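PDB 5YWN: protein induced by osmotic stress from Scheffersomyces stipitis, which probably catalyses the NADPH-dependent reduction of ketones, haloketones among them, to chiral alcohols, as a member of the dihydroflavonol-4-reductase subfamily. Local coordinates for residues A[30-36]-A[50-56]; A[41-46]-A[200-204]. The protein carries 1 engineered substitution. One frame throughout, in Å; residues are numbered along the deposited sequence.

Interaction 1. Residues A[30-36]-A[50-56]. With NAP (NADP nicotinamide-adenine-dinucleotide phosphate), chain B.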
# COMPACT_ATOMS: atom_id res chain seq x y z
N VAL A 30 -9.50 2.34 -14.84
CA VAL A 30 -9.02 3.64 -15.20
C VAL A 30 -8.06 4.12 -14.15
O VAL A 30 -8.41 4.25 -13.03
CB VAL A 30 -10.20 4.62 -15.31
CG1 VAL A 30 -9.77 5.99 -15.77
CG2 VAL A 30 -11.33 4.07 -16.12
N GLY A 31 -6.86 4.40 -14.54
CA GLY A 31 -5.83 4.81 -13.64
C GLY A 31 -5.44 6.26 -13.72
O GLY A 31 -5.39 6.78 -14.77
N SER A 32 -5.20 6.89 -12.60
CA SER A 32 -4.59 8.22 -12.57
C SER A 32 -3.05 8.20 -12.56
O SER A 32 -2.44 7.45 -11.87
CB SER A 32 -5.13 9.14 -11.50
OG SER A 32 -4.58 8.94 -10.27
N VAL A 33 -2.48 9.06 -13.35
CA VAL A 33 -1.06 9.20 -13.45
C VAL A 33 -0.64 10.66 -13.47
O VAL A 33 -1.37 11.47 -13.86
CB VAL A 33 -0.52 8.51 -14.69
CG1 VAL A 33 -0.69 7.02 -14.65
CG2 VAL A 33 -1.07 9.12 -15.96
N ARG A 34 0.56 10.95 -13.03
CA ARG A 34 1.05 12.31 -13.02
C ARG A 34 1.62 12.79 -14.34
O ARG A 34 1.90 13.92 -14.48
CB ARG A 34 2.00 12.59 -11.85
CG ARG A 34 1.37 12.56 -10.48
CD ARG A 34 2.19 13.29 -9.45
NE ARG A 34 3.23 12.48 -8.90
CZ ARG A 34 4.13 12.89 -8.02
NH1 ARG A 34 5.04 12.06 -7.61
NH2 ARG A 34 4.12 14.12 -7.57
N SER A 35 1.80 11.91 -15.29
CA SER A 35 2.21 12.30 -16.61
C SER A 35 1.66 11.42 -17.73
O SER A 35 1.39 10.28 -17.56
CB SER A 35 3.72 12.34 -16.71
OG SER A 35 4.24 11.09 -17.03
N GLU A 36 1.63 12.00 -18.91
CA GLU A 36 1.17 11.31 -20.05
C GLU A 36 2.01 10.07 -20.35
O GLU A 36 1.48 9.06 -20.54
CB GLU A 36 1.19 12.28 -21.22
CG GLU A 36 0.66 11.78 -22.52
CD GLU A 36 -0.71 11.17 -22.48
OE1 GLU A 36 -1.62 11.73 -21.91
OE2 GLU A 36 -0.87 10.11 -23.08
N PHE A 50 -7.48 -1.24 -19.90
CA PHE A 50 -6.91 -0.23 -19.08
C PHE A 50 -6.86 1.13 -19.76
O PHE A 50 -6.34 1.26 -20.82
CB PHE A 50 -5.49 -0.57 -18.67
CG PHE A 50 -4.82 0.50 -17.87
CD1 PHE A 50 -5.00 0.58 -16.54
CD2 PHE A 50 -4.03 1.42 -18.47
CE1 PHE A 50 -4.42 1.56 -15.80
CE2 PHE A 50 -3.44 2.42 -17.74
CZ PHE A 50 -3.63 2.48 -16.40
N SER A 51 -7.36 2.13 -19.10
CA SER A 51 -7.20 3.48 -19.55
C SER A 51 -6.73 4.41 -18.44
O SER A 51 -6.78 4.06 -17.33
CB SER A 51 -8.41 3.98 -20.30
OG SER A 51 -9.55 3.94 -19.57
N TYR A 52 -6.21 5.56 -18.80
CA TYR A 52 -5.64 6.48 -17.87
C TYR A 52 -6.07 7.92 -18.06
O TYR A 52 -6.46 8.31 -19.13
CB TYR A 52 -4.11 6.39 -17.88
CG TYR A 52 -3.46 6.83 -19.16
CD1 TYR A 52 -3.33 5.99 -20.22
CD2 TYR A 52 -3.00 8.09 -19.30
CE1 TYR A 52 -2.76 6.39 -21.37
CE2 TYR A 52 -2.44 8.50 -20.45
CZ TYR A 52 -2.32 7.64 -21.47
OH TYR A 52 -1.76 8.07 -22.57
N GLU A 53 -5.99 8.68 -16.99
CA GLU A 53 -6.12 10.11 -17.03
C GLU A 53 -5.00 10.75 -16.25
O GLU A 53 -4.59 10.25 -15.24
CB GLU A 53 -7.46 10.59 -16.48
CG GLU A 53 -8.66 10.10 -17.22
CD GLU A 53 -8.74 10.59 -18.64
OE1 GLU A 53 -8.26 11.66 -18.93
OE2 GLU A 53 -9.30 9.90 -19.46
N VAL A 54 -4.54 11.87 -16.73
CA VAL A 54 -3.48 12.58 -16.10
C VAL A 54 -4.00 13.56 -15.08
O VAL A 54 -4.66 14.47 -15.41
CB VAL A 54 -2.65 13.35 -17.11
CG1 VAL A 54 -1.57 14.14 -16.45
CG2 VAL A 54 -2.06 12.44 -18.14
N VAL A 55 -3.66 13.31 -13.83
CA VAL A 55 -3.95 14.19 -12.72
C VAL A 55 -2.67 14.53 -12.01
O VAL A 55 -2.19 13.79 -11.20
CB VAL A 55 -4.95 13.55 -11.76
CG1 VAL A 55 -5.29 14.46 -10.61
CG2 VAL A 55 -6.17 13.06 -12.49
N LYS A 56 -2.10 15.65 -12.38
CA LYS A 56 -0.80 16.06 -11.93
C LYS A 56 -0.68 16.41 -10.46
O LYS A 56 0.29 16.12 -9.90
CB LYS A 56 -0.25 17.14 -12.81
CG LYS A 56 -0.27 16.83 -14.30
CD LYS A 56 0.41 17.88 -15.15
CE LYS A 56 1.76 18.29 -14.59
NZ LYS A 56 2.58 19.25 -15.38
PA NAP B . 4.92 3.94 -4.12
O1A NAP B . 5.31 2.65 -4.80
O2A NAP B . 5.87 5.11 -4.12
O5B NAP B . 3.52 4.43 -4.75
C5B NAP B . 3.12 5.80 -4.65
C4B NAP B . 2.44 6.23 -5.94
O4B NAP B . 1.59 7.36 -5.69
C3B NAP B . 3.45 6.64 -7.00
O3B NAP B . 3.34 5.79 -8.15
C2B NAP B . 3.14 8.08 -7.36
O2B NAP B . 2.82 8.19 -8.74
C1B NAP B . 1.95 8.48 -6.50
N9A NAP B . 2.32 9.63 -5.64
C8A NAP B . 3.24 9.61 -4.65
N7A NAP B . 3.33 10.83 -4.06
C5A NAP B . 2.46 11.65 -4.67
C6A NAP B . 2.05 13.07 -4.53
N6A NAP B . 2.61 13.88 -3.60
N1A NAP B . 1.10 13.53 -5.38
C2A NAP B . 0.53 12.75 -6.31
N3A NAP B . 0.85 11.45 -6.48
C4A NAP B . 1.79 10.86 -5.71
O3 NAP B . 4.52 3.61 -2.60
PN NAP B . 3.86 2.20 -2.22
O1N NAP B . 4.79 1.48 -1.27
O2N NAP B . 3.41 1.52 -3.49
O5D NAP B . 2.55 2.64 -1.39
C5D NAP B . 1.26 2.58 -2.00
C4D NAP B . 0.20 3.10 -1.03
O4D NAP B . -0.05 2.13 -0.01
C3D NAP B . 0.65 4.39 -0.35
O3D NAP B . -0.22 5.47 -0.70
C2D NAP B . 0.60 4.12 1.14
O2D NAP B . -0.29 5.03 1.79
C1D NAP B . 0.10 2.69 1.30
N1N NAP B . 1.06 1.91 2.09
C2N NAP B . 2.04 1.23 1.46
C3N NAP B . 2.96 0.49 2.19
C7N NAP B . 4.05 -0.27 1.48
O7N NAP B . 4.99 -0.71 2.13
N7N NAP B . 3.96 -0.44 0.16
C4N NAP B . 2.86 0.44 3.57
C5N NAP B . 1.84 1.15 4.19
C6N NAP B . 0.95 1.88 3.42
P2B NAP B . 3.98 8.49 -9.82
O1X NAP B . 3.25 9.19 -10.95
O2X NAP B . 4.96 9.36 -9.08
O3X NAP B . 4.50 7.12 -10.18
O HOH W 1 -2.47 10.89 -10.33
O HOH W 2 1.83 16.21 -7.71
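G31 N donates to S51 O at 2.8 Å where two parallel strands pair. E53 N then gives to G31 O, V33 N to E53 O, and V55 N to V33 O at 2.9 Å, the least straight of the four (145° at the hydrogen). CA-H groups add weaker contacts, such as V30 CA to S51 O.

Apolar contacts follow on the face that carries V33, Y52 and V54. V33 CG2, set between the backbone N and the carbonyl carbon, lies 4.0 Å from Y52 CD2 and also touches V54 CG2; branched valines suit extended strands and fill this layer, against which L42 of helix 36-46 also packs. G31 suits its place because the ring of F50 comes close, CE1 standing 4.0 Å from G31 N, where a side chain would be cramped.

Polar side chains work at the far end of the strands. S32 OG, held by G9 N, shares a water with V55 O. The long chain of R34 bends at chi3 (-84°), which lays the guanidinium with one face over the adenine of NADP, while NH1 reaches phosphate oxygen O2X at 3.1 Å in a nearly straight bond (168°). NH2 gives to a water that donates to K56 O, helping to fix the rotation of the group. S35 OG caps helix 36-46 at K38 N.

This is a beta-alpha-beta unit (strand 28-33, helix 36-46, strand 50-54) of the Rossmann fold, with R34, just past strand 28-33, binding the 2'-phosphate that distinguishes NADP from NAD.

Interaction 2. Residues A[41-46]-A[200-204]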
# COMPACT_ATOMS: atom_id res chain seq x y z
N ASN A 41 2.98 4.22 -20.71
CA ASN A 41 3.70 3.01 -20.37
C ASN A 41 2.80 1.97 -19.78
O ASN A 41 2.87 0.85 -20.15
CB ASN A 41 4.85 3.27 -19.42
CG ASN A 41 5.55 2.01 -18.97
OD1 ASN A 41 5.87 1.17 -19.76
ND2 ASN A 41 5.82 1.91 -17.71
N LEU A 42 1.92 2.36 -18.87
CA LEU A 42 0.99 1.44 -18.26
C LEU A 42 0.04 0.83 -19.25
O LEU A 42 -0.26 -0.33 -19.18
CB LEU A 42 0.22 2.13 -17.15
CG LEU A 42 0.99 2.53 -15.90
CD1 LEU A 42 0.04 3.22 -14.92
CD2 LEU A 42 1.68 1.36 -15.27
N LYS A 43 -0.39 1.62 -20.19
CA LYS A 43 -1.24 1.14 -21.23
C LYS A 43 -0.59 0.04 -22.05
O LYS A 43 -1.22 -0.91 -22.33
CB LYS A 43 -1.68 2.27 -22.12
CG LYS A 43 -2.59 1.88 -23.24
CD LYS A 43 -4.00 1.65 -22.76
CE LYS A 43 -4.91 1.36 -23.91
NZ LYS A 43 -6.23 0.89 -23.50
N LYS A 44 0.68 0.17 -22.37
CA LYS A 44 1.39 -0.88 -23.06
C LYS A 44 1.48 -2.17 -22.27
O LYS A 44 1.40 -3.22 -22.80
CB LYS A 44 2.79 -0.44 -23.46
CG LYS A 44 2.86 0.76 -24.35
CD LYS A 44 4.27 1.08 -24.80
CE LYS A 44 5.04 1.96 -23.83
NZ LYS A 44 4.73 3.42 -23.73
N LEU A 45 1.74 -2.06 -20.99
CA LEU A 45 1.75 -3.19 -20.09
C LEU A 45 0.42 -3.87 -19.85
O LEU A 45 0.34 -5.04 -19.84
CB LEU A 45 2.41 -2.81 -18.78
CG LEU A 45 3.84 -2.33 -18.88
CD1 LEU A 45 4.41 -1.72 -17.61
CD2 LEU A 45 4.74 -3.41 -19.47
N TYR A 46 -0.63 -3.10 -19.64
CA TYR A 46 -1.92 -3.65 -19.26
C TYR A 46 -2.99 -3.88 -20.33
O TYR A 46 -3.94 -4.54 -20.09
CB TYR A 46 -2.45 -2.89 -18.06
CG TYR A 46 -1.60 -3.11 -16.88
CD1 TYR A 46 -1.57 -4.32 -16.24
CD2 TYR A 46 -0.76 -2.15 -16.45
CE1 TYR A 46 -0.76 -4.55 -15.19
CE2 TYR A 46 0.07 -2.36 -15.39
CZ TYR A 46 0.07 -3.58 -14.77
OH TYR A 46 0.89 -3.78 -13.73
N ALA A 200 4.11 -6.39 -10.15
CA ALA A 200 3.12 -6.92 -11.06
C ALA A 200 3.69 -7.29 -12.46
O ALA A 200 3.32 -8.25 -13.03
CB ALA A 200 1.95 -5.98 -11.18
N LYS A 201 4.62 -6.49 -12.94
CA LYS A 201 5.25 -6.70 -14.21
C LYS A 201 6.77 -6.72 -14.10
O LYS A 201 7.35 -5.85 -13.49
CB LYS A 201 4.85 -5.62 -15.18
CG LYS A 201 3.42 -5.66 -15.65
CD LYS A 201 3.16 -6.78 -16.61
CE LYS A 201 1.70 -6.81 -16.93
NZ LYS A 201 1.39 -7.64 -18.08
N ASP A 202 7.37 -7.66 -14.79
CA ASP A 202 8.80 -7.82 -14.85
C ASP A 202 9.46 -6.57 -15.38
O ASP A 202 10.48 -6.20 -14.92
CB ASP A 202 9.16 -8.99 -15.73
CG ASP A 202 8.78 -10.30 -15.12
OD1 ASP A 202 8.51 -10.34 -13.92
OD2 ASP A 202 8.73 -11.28 -15.84
N GLU A 203 8.81 -5.93 -16.31
CA GLU A 203 9.27 -4.73 -16.97
C GLU A 203 9.45 -3.54 -16.05
O GLU A 203 10.18 -2.67 -16.33
CB GLU A 203 8.31 -4.37 -18.10
CG GLU A 203 8.17 -5.40 -19.17
CD GLU A 203 7.06 -6.39 -18.95
OE1 GLU A 203 6.69 -6.65 -17.81
OE2 GLU A 203 6.57 -6.94 -19.91
N GLU A 204 8.74 -3.54 -14.94
CA GLU A 204 8.79 -2.50 -13.99
C GLU A 204 9.83 -2.72 -12.92
O GLU A 204 10.06 -1.88 -12.13
CB GLU A 204 7.40 -2.27 -13.39
CG GLU A 204 6.36 -1.73 -14.38
CD GLU A 204 6.54 -0.27 -14.73
OE1 GLU A 204 7.02 0.03 -15.81
OE2 GLU A 204 6.23 0.59 -13.92
O HOH W 3 7.37 -0.79 -18.82
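L45 overlaps the side chains of E203 and E204, its two methyls dividing the work: CD2 lies 3.8 Å from E203 CD, running alongside that chain in the opposite sense, and CD1 lies 3.8 Å from E204 CG. With CG anti to the carbonyl carbon (chi1 -59°), L45 sends its branched end from the helix to the loop, and leucine suits a place where the aliphatic parts of two glutamates must be met at once.

Beside it, N41 ND2 donates to E204 OE1 at 2.9 Å. The oxygen lies in the amide plane of N41, yet the donor stands above the carboxylate, 41° out of its plane. A water donates to both N41 OD1 and E204 OE1, so both ends of the amide are used. E204 OE2 turns to Q16 of helix 13-24. With an alanine in place of E204, N41 ND2 and Q16 would probably lose their carboxylate partner, and CD1 of L45 the chain it packs against.

K201 and Y46 lie side by side, pointing opposite ways, with K201 CE 3.8 Å from Y46 CE1, and K201 NZ makes a weak bond to L45 O, 3.3 Å away. A lysine suits the spot, its methylenes lying by the ring while its charge reaches a carbonyl at the helix C-terminal end. Y46 OH touches A200 CB at 3.5 Å and is hydrogen-bonded to Q16.

The arrangement is surface packing of a Rossmann helix against the loop between strand 194-196 and helix 211-217, a loop that lies near the NADP site.

From the N terminus, strand 28-33 runs into helix 36-46 and then strand 50-54. Interaction 1 closes this short excursion, joining an edge strand of the seven-stranded sheet to its neighbour. Interaction 2 starts on the helix between those strands and closes a far longer loop, for its partner 200-204 comes some 150 residues later, after three more strands of the main sheet. The two contacts therefore cross along the chain. They also touch: L42 packs on V33 and F50, and K43 NZ probably bonds to F50 O. Helix 36-46 thus links the sheet edge with the loop following strand 194-196.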